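Local atomic coordinates of endo-beta-1,2-glucanase (Talaromyces funiculosus, PDB entry 6IMV), a protein that hydrolyses beta-1,2-glucans internally, acting as a fungal endo-beta-1,2-glucanase of a glycoside hydrolase family first recognised through this enzyme. Residues A172-I177 with Q453-E458; H92-S97 with Q178-T183; V87-H92 with A442-V447. One frame throughout, in Å; residues are numbered along the deposited sequence.

Overall arrangement
Helix 163-182 takes part in interactions 1 and 2, and helix 80-94 in interactions 2 and 3, so the three contacts form a continuous block, with centres 10 to 13 Å apart. Interaction 3 lies nearest the middle of the chain, about 11 Å from its centre, against 18 Å for interaction 1 and 20 Å for interaction 2. All are mainly buried; only interaction 2 has an exposed touching residue, Ala95. Chemistry changes with place: interaction 1 combines a lysine-on-tyrosine contact with a salt bridge to the partly exposed Glu458, interaction 2 is apolar across the segments, and interaction 3 joins aliphatic packing to one weak imidazole bond. Gln453 and Asn182 link interactions 1 and 2.

Interaction 1 (A172-I177 with Q453-E458); sequences AVYAFI and QKMKAE
Tyr174 and Lys454 carry most of this contact, contributing 108 and 80 Å² of the 252 Å² buried between the two segments. The lysine chain is laid over one face of the phenol ring: Lys454 CD stands 3.6 Å from the centroid of the Tyr174 ring, close to its normal, which defines a CH-pi contact over the centre. Methylenes before and after it also lie against the ring, with Lys454 CB 3.4 Å from Tyr174 CE2 and Lys454 CE 3.6 Å from Tyr174 CE1. The chain is extended as far as CE and bends only at chi4 (62°), which sets NZ at 5.0 Å from the Tyr174 centroid, where any cation-pi attraction is weak at most. Its main partners are polar. Lys454 NZ donates to Glu458 OE2 at 2.8 Å on the syn side, forming a salt bridge one helical turn apart, and bonds Gln196 of helix 186-210 as well. From the other segment the Tyr174 hydroxyl reaches the second oxygen tip to tip, OH donating to Glu458 OE1 at 2.8 Å from 64° above the carboxylate plane. Two donors, one on each oxygen, should therefore restrain the rotation of the carboxylate, and the nearby ammonium would probably help to keep it ionised. Ile177 adds a smaller share, its CG2 methyl packing against the end of the lysine, 3.9 Å from Lys454 NZ. Met455 CG meets the outer part of the tyrosine ring, 3.9 Å from Tyr174 CE2. Segment axes inclined at 83° identify this as a steep helix-helix packing, joining helix 163-182 to the last turn of helix 448-457, as is consistent with the (alpha/alpha)6-barrel fold of family GH162.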
# COMPACT_ATOMS: atom_id res chain seq x y z
N ALA A 172 0.56 -3.94 9.89
CA ALA A 172 -0.61 -4.67 9.38
C ALA A 172 -0.91 -5.87 10.29
O ALA A 172 -2.05 -6.12 10.65
CB ALA A 172 -0.41 -5.08 7.94
N VAL A 173 0.15 -6.59 10.68
CA VAL A 173 0.04 -7.75 11.57
C VAL A 173 -0.44 -7.29 12.95
O VAL A 173 -1.26 -7.96 13.58
CB VAL A 173 1.36 -8.54 11.64
CG1 VAL A 173 1.37 -9.54 12.79
CG2 VAL A 173 1.64 -9.25 10.32
N TYR A 174 0.07 -6.15 13.41
CA TYR A 174 -0.33 -5.50 14.67
C TYR A 174 -1.85 -5.29 14.66
O TYR A 174 -2.54 -5.68 15.62
CB TYR A 174 0.47 -4.20 14.81
CG TYR A 174 0.45 -3.50 16.15
CD1 TYR A 174 1.42 -3.75 17.10
CD2 TYR A 174 -0.47 -2.50 16.42
CE1 TYR A 174 1.46 -3.06 18.30
CE2 TYR A 174 -0.46 -1.80 17.62
CZ TYR A 174 0.51 -2.09 18.57
OH TYR A 174 0.53 -1.40 19.75
N ALA A 175 -2.37 -4.73 13.57
CA ALA A 175 -3.83 -4.54 13.36
C ALA A 175 -4.58 -5.88 13.39
O ALA A 175 -5.62 -6.00 14.05
CB ALA A 175 -4.09 -3.83 12.06
N PHE A 176 -4.07 -6.85 12.63
CA PHE A 176 -4.74 -8.14 12.48
C PHE A 176 -4.90 -8.81 13.85
O PHE A 176 -5.95 -9.38 14.15
CB PHE A 176 -3.98 -9.07 11.54
CG PHE A 176 -4.58 -10.45 11.48
CD1 PHE A 176 -5.65 -10.71 10.64
CD2 PHE A 176 -4.11 -11.46 12.30
CE1 PHE A 176 -6.22 -11.97 10.61
CE2 PHE A 176 -4.69 -12.72 12.27
CZ PHE A 176 -5.73 -12.98 11.41
N ILE A 177 -3.83 -8.75 14.65
CA ILE A 177 -3.82 -9.34 15.99
C ILE A 177 -4.96 -8.72 16.81
O ILE A 177 -5.72 -9.46 17.45
CB ILE A 177 -2.45 -9.15 16.67
CG1 ILE A 177 -1.41 -10.10 16.07
CG2 ILE A 177 -2.54 -9.30 18.18
CD1 ILE A 177 0.01 -9.64 16.30
N GLN A 453 -6.20 1.32 18.76
CA GLN A 453 -6.75 0.61 19.92
C GLN A 453 -5.62 -0.11 20.68
O GLN A 453 -5.50 0.01 21.90
CB GLN A 453 -7.81 -0.38 19.46
CG GLN A 453 -8.51 -1.11 20.59
CD GLN A 453 -9.33 -2.25 20.05
OE1 GLN A 453 -9.60 -2.33 18.85
NE2 GLN A 453 -9.73 -3.15 20.93
N LYS A 454 -4.78 -0.83 19.94
CA LYS A 454 -3.71 -1.65 20.51
C LYS A 454 -2.60 -0.73 21.05
O LYS A 454 -2.04 -0.99 22.11
CB LYS A 454 -3.23 -2.65 19.45
CG LYS A 454 -2.27 -3.73 19.93
CD LYS A 454 -2.06 -4.81 18.88
CE LYS A 454 -0.88 -5.71 19.18
NZ LYS A 454 -1.05 -6.45 20.46
N MET A 455 -2.31 0.36 20.33
CA MET A 455 -1.31 1.34 20.78
C MET A 455 -1.74 1.93 22.13
O MET A 455 -0.91 2.11 23.03
CB MET A 455 -1.14 2.47 19.76
CG MET A 455 -0.41 2.04 18.49
SD MET A 455 -0.16 3.45 17.37
CE MET A 455 1.35 4.13 18.05
N LYS A 456 -3.03 2.24 22.27
CA LYS A 456 -3.57 2.79 23.52
C LYS A 456 -3.43 1.75 24.64
O LYS A 456 -2.99 2.08 25.74
CB LYS A 456 -5.02 3.24 23.34
CG LYS A 456 -5.17 4.57 22.61
CD LYS A 456 -6.59 4.88 22.19
CE LYS A 456 -6.69 6.21 21.49
NZ LYS A 456 -8.04 6.44 20.94
N ALA A 457 -3.77 0.50 24.34
CA ALA A 457 -3.68 -0.59 25.31
C ALA A 457 -2.21 -0.82 25.73
O ALA A 457 -1.97 -1.21 26.86
CB ALA A 457 -4.32 -1.84 24.76
N GLU A 458 -1.25 -0.54 24.84
CA GLU A 458 0.18 -0.77 25.13
C GLU A 458 0.86 0.55 25.52
O GLU A 458 2.08 0.60 25.65
CB GLU A 458 0.85 -1.45 23.94
CG GLU A 458 0.36 -2.88 23.77
CD GLU A 458 0.75 -3.64 22.51
OE1 GLU A 458 1.59 -3.12 21.72
OE2 GLU A 458 0.20 -4.74 22.32

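Interaction 2 (H92-S97 with Q178-T183); sequences HAIAGS and QAAENT
Between Ile94 and Ala95 on one side and Ala179, Ala180 and Thr183 on the other no ring takes part, and the flat groups to consider are amides. The peptide carbonyl of Ile94 is approached by a methyl, Thr183 CG2, which lies 3.2 Å from Ile94 O and makes this a tight spot. The side-chain amides of Gln178 and Asn182 pair within their own helix: Gln178 NE2 donates to Asn182 OD1 at 2.8 Å, the acceptor lying in the Gln178 amide plane while the donor stands 43° above the Asn182 carbonyl plane. Across the contact the chemistry is apolar. Ile94 CG2 rests 3.8 Å from Ala179 CB, and Ile94 CD1 lies 4.2 Å from Ala180 CB; small alanines on the facing helix allow CA atoms to come as near as 5.2 Å, from Ala95 CA to Ala179 CA. Helices 80-94 and 163-182 run in roughly the same direction and both come to their C-terminal ends here, consistent with neighbouring helices of an (alpha/alpha)6 barrel. The first closes in a Schellman motif at Gly96, after which Ser97 OG caps helix 98-104 through Ala100 N. In Thr183, chi1 of 63° sets OG1 between the backbone N and the carbonyl carbon, from where it donates to Ala180 O at 2.6 Å. The same Ala180 O also accepts from Thr183 N, and Thr183 OG1 in turn is bonded to Asn185 N.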
# COMPACT_ATOMS: atom_id res chain seq x y z
N HIS A 92 -9.76 -6.64 8.59
CA HIS A 92 -11.15 -6.21 8.47
C HIS A 92 -12.09 -7.42 8.36
O HIS A 92 -13.15 -7.45 8.99
CB HIS A 92 -11.33 -5.24 7.30
CG HIS A 92 -10.68 -3.91 7.52
ND1 HIS A 92 -11.14 -3.01 8.47
CD2 HIS A 92 -9.60 -3.33 6.95
CE1 HIS A 92 -10.39 -1.93 8.45
NE2 HIS A 92 -9.43 -2.11 7.53
N ALA A 93 -11.69 -8.41 7.55
CA ALA A 93 -12.50 -9.59 7.28
C ALA A 93 -12.76 -10.36 8.59
O ALA A 93 -13.90 -10.72 8.88
CB ALA A 93 -11.84 -10.47 6.26
N ILE A 94 -11.70 -10.59 9.37
CA ILE A 94 -11.84 -11.40 10.59
C ILE A 94 -12.65 -10.64 11.65
O ILE A 94 -13.23 -11.27 12.51
CB ILE A 94 -10.48 -11.88 11.16
CG1 ILE A 94 -10.67 -13.14 12.01
CG2 ILE A 94 -9.77 -10.77 11.92
CD1 ILE A 94 -9.41 -13.91 12.27
N ALA A 95 -12.66 -9.31 11.59
CA ALA A 95 -13.41 -8.47 12.53
C ALA A 95 -14.90 -8.44 12.17
O ALA A 95 -15.69 -7.92 12.93
CB ALA A 95 -12.85 -7.08 12.56
N GLY A 96 -15.28 -9.00 11.02
CA GLY A 96 -16.67 -9.12 10.60
C GLY A 96 -17.15 -7.95 9.77
O GLY A 96 -18.36 -7.78 9.60
N SER A 97 -16.22 -7.16 9.21
CA SER A 97 -16.55 -6.04 8.31
C SER A 97 -17.38 -6.55 7.13
O SER A 97 -17.00 -7.52 6.46
CB SER A 97 -15.31 -5.33 7.82
OG SER A 97 -15.55 -4.65 6.60
N GLN A 178 -5.05 -7.38 16.79
CA GLN A 178 -6.09 -6.67 17.51
C GLN A 178 -7.47 -7.10 17.00
O GLN A 178 -8.37 -7.36 17.81
CB GLN A 178 -5.91 -5.16 17.40
CG GLN A 178 -6.86 -4.39 18.29
CD GLN A 178 -6.67 -4.73 19.75
OE1 GLN A 178 -5.58 -4.62 20.30
NE2 GLN A 178 -7.73 -5.19 20.39
N ALA A 179 -7.65 -7.16 15.68
CA ALA A 179 -8.93 -7.52 15.07
C ALA A 179 -9.36 -8.92 15.54
O ALA A 179 -10.51 -9.12 15.91
CB ALA A 179 -8.84 -7.45 13.57
N ALA A 180 -8.43 -9.87 15.49
CA ALA A 180 -8.69 -11.26 15.85
C ALA A 180 -9.09 -11.36 17.33
O ALA A 180 -10.05 -12.06 17.66
CB ALA A 180 -7.48 -12.10 15.55
N GLU A 181 -8.38 -10.64 18.20
CA GLU A 181 -8.64 -10.67 19.64
C GLU A 181 -9.98 -9.98 19.95
O GLU A 181 -10.71 -10.45 20.82
CB GLU A 181 -7.45 -10.11 20.41
CG GLU A 181 -6.26 -11.05 20.37
CD GLU A 181 -4.94 -10.51 20.89
OE1 GLU A 181 -4.90 -9.34 21.34
OE2 GLU A 181 -3.94 -11.26 20.85
N ASN A 182 -10.35 -8.96 19.17
CA ASN A 182 -11.61 -8.24 19.34
C ASN A 182 -12.83 -9.15 19.11
O ASN A 182 -13.92 -8.78 19.54
CB ASN A 182 -11.73 -7.03 18.41
CG ASN A 182 -10.97 -5.82 18.91
OD1 ASN A 182 -10.46 -5.83 20.03
ND2 ASN A 182 -10.88 -4.79 18.09
N THR A 183 -12.67 -10.30 18.43
CA THR A 183 -13.80 -11.19 18.13
C THR A 183 -14.23 -12.02 19.35
O THR A 183 -15.32 -12.57 19.35
CB THR A 183 -13.49 -12.20 17.01
OG1 THR A 183 -12.43 -13.05 17.44
CG2 THR A 183 -13.12 -11.55 15.69

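Interaction 3 (V87-H92 with A442-V447); sequences VMLYAH and AILGGV
Met88 and Val447 form the tightly packed, fully buried half of this contact. Their side chains cross at about a right angle, Met88 CG lying 3.7 Å from Val447 CG1, and Met88 SD is 3.9 Å from Val447 CG2. Ala91 CB closes on the same branch more distantly, 4.4 Å from Val447 CG1. Toward solvent the packing passes to the partly exposed His92 and Leu444. Here the two side chains slide past each other in opposite directions: Leu444 CB sits over one face of the imidazole, 3.9 Å from the His92 centroid and displaced toward the rim, while Leu444 CD1 extends to Leu89 CD2 at 3.7 Å. A chi1 of -69° sets CG of His92 beside its backbone N, and chi2 turns the ring so that its NE2 edge meets the turn, where NE2 donates to Gly446 O at 2.7 Å. The N-H...O angle of 123° marks that bond as weak despite the short separation. Val447 CG1 also comes within 3.6 Å of His92 NE2, wedged between imidazole and methionine. An alanine in place of His92 would probably leave Gly446 O without this donor and open a gap beside Leu444 CB. Helix 433-443, whose first turn includes Asp434 of the glucose pocket, ends in a Schellman motif with Gly445 at positive phi, and Val447 then occupies the N-cap position of helix 448-457. Helix 80-94 thus packs on a tight helix-to-helix connection, consistent with the linked helices of an (alpha/alpha)6 barrel.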
# COMPACT_ATOMS: atom_id res chain seq x y z
N VAL A 87 -2.84 -8.68 4.56
CA VAL A 87 -3.06 -8.81 5.99
C VAL A 87 -4.06 -7.75 6.47
O VAL A 87 -4.96 -8.07 7.26
CB VAL A 87 -1.72 -8.78 6.77
CG1 VAL A 87 -1.92 -8.55 8.26
CG2 VAL A 87 -0.93 -10.05 6.52
N MET A 88 -3.93 -6.52 5.97
CA MET A 88 -4.85 -5.44 6.34
C MET A 88 -6.29 -5.83 5.95
O MET A 88 -7.23 -5.62 6.72
CB MET A 88 -4.47 -4.12 5.67
CG MET A 88 -3.34 -3.40 6.37
SD MET A 88 -3.02 -1.75 5.69
CE MET A 88 -2.01 -2.16 4.27
N LEU A 89 -6.46 -6.38 4.74
CA LEU A 89 -7.77 -6.85 4.27
C LEU A 89 -8.30 -7.90 5.24
O LEU A 89 -9.47 -7.86 5.63
CB LEU A 89 -7.61 -7.40 2.85
CG LEU A 89 -8.86 -7.87 2.10
CD1 LEU A 89 -9.23 -9.29 2.46
CD2 LEU A 89 -10.05 -6.95 2.29
N TYR A 90 -7.44 -8.85 5.62
CA TYR A 90 -7.82 -9.95 6.51
C TYR A 90 -8.16 -9.45 7.91
O TYR A 90 -8.99 -10.07 8.59
CB TYR A 90 -6.73 -11.03 6.56
CG TYR A 90 -6.51 -11.80 5.29
CD1 TYR A 90 -7.46 -11.88 4.29
CD2 TYR A 90 -5.31 -12.46 5.08
CE1 TYR A 90 -7.23 -12.58 3.12
CE2 TYR A 90 -5.06 -13.18 3.93
CZ TYR A 90 -6.02 -13.25 2.94
OH TYR A 90 -5.76 -13.95 1.81
N ALA A 91 -7.54 -8.35 8.35
CA ALA A 91 -7.85 -7.75 9.65
C ALA A 91 -9.32 -7.30 9.67
O ALA A 91 -10.05 -7.60 10.61
CB ALA A 91 -6.90 -6.63 9.97
N HIS A 92 -9.76 -6.64 8.59
CA HIS A 92 -11.15 -6.21 8.47
C HIS A 92 -12.09 -7.42 8.36
O HIS A 92 -13.15 -7.45 8.99
CB HIS A 92 -11.33 -5.24 7.30
CG HIS A 92 -10.68 -3.91 7.52
ND1 HIS A 92 -11.14 -3.01 8.47
CD2 HIS A 92 -9.60 -3.33 6.95
CE1 HIS A 92 -10.39 -1.93 8.45
NE2 HIS A 92 -9.43 -2.11 7.53
N ALA A 442 -8.12 1.45 1.42
CA ALA A 442 -8.57 2.83 1.65
C ALA A 442 -10.11 2.88 1.81
O ALA A 442 -10.62 3.58 2.67
CB ALA A 442 -8.08 3.73 0.56
N ILE A 443 -10.84 2.14 0.97
CA ILE A 443 -12.30 2.04 1.05
C ILE A 443 -12.72 1.52 2.44
O ILE A 443 -13.71 1.98 2.97
CB ILE A 443 -12.86 1.17 -0.09
CG1 ILE A 443 -12.82 1.91 -1.43
CG2 ILE A 443 -14.26 0.64 0.23
CD1 ILE A 443 -13.01 1.02 -2.65
N LEU A 444 -11.94 0.60 3.01
CA LEU A 444 -12.23 -0.01 4.34
C LEU A 444 -11.77 0.89 5.50
O LEU A 444 -11.95 0.53 6.66
CB LEU A 444 -11.54 -1.38 4.41
CG LEU A 444 -12.08 -2.42 3.44
CD1 LEU A 444 -11.23 -3.68 3.49
CD2 LEU A 444 -13.54 -2.75 3.73
N GLY A 445 -11.16 2.03 5.18
CA GLY A 445 -10.80 3.06 6.14
C GLY A 445 -9.41 2.85 6.73
O GLY A 445 -9.11 3.42 7.78
N GLY A 446 -8.55 2.05 6.08
CA GLY A 446 -7.25 1.69 6.64
C GLY A 446 -7.42 0.82 7.87
O GLY A 446 -8.55 0.39 8.19
N VAL A 447 -6.30 0.55 8.57
CA VAL A 447 -6.32 -0.23 9.82
C VAL A 447 -5.89 0.64 11.00
O VAL A 447 -5.64 0.13 12.10
CB VAL A 447 -5.46 -1.51 9.73
CG1 VAL A 447 -6.01 -2.48 8.69
CG2 VAL A 447 -3.99 -1.20 9.47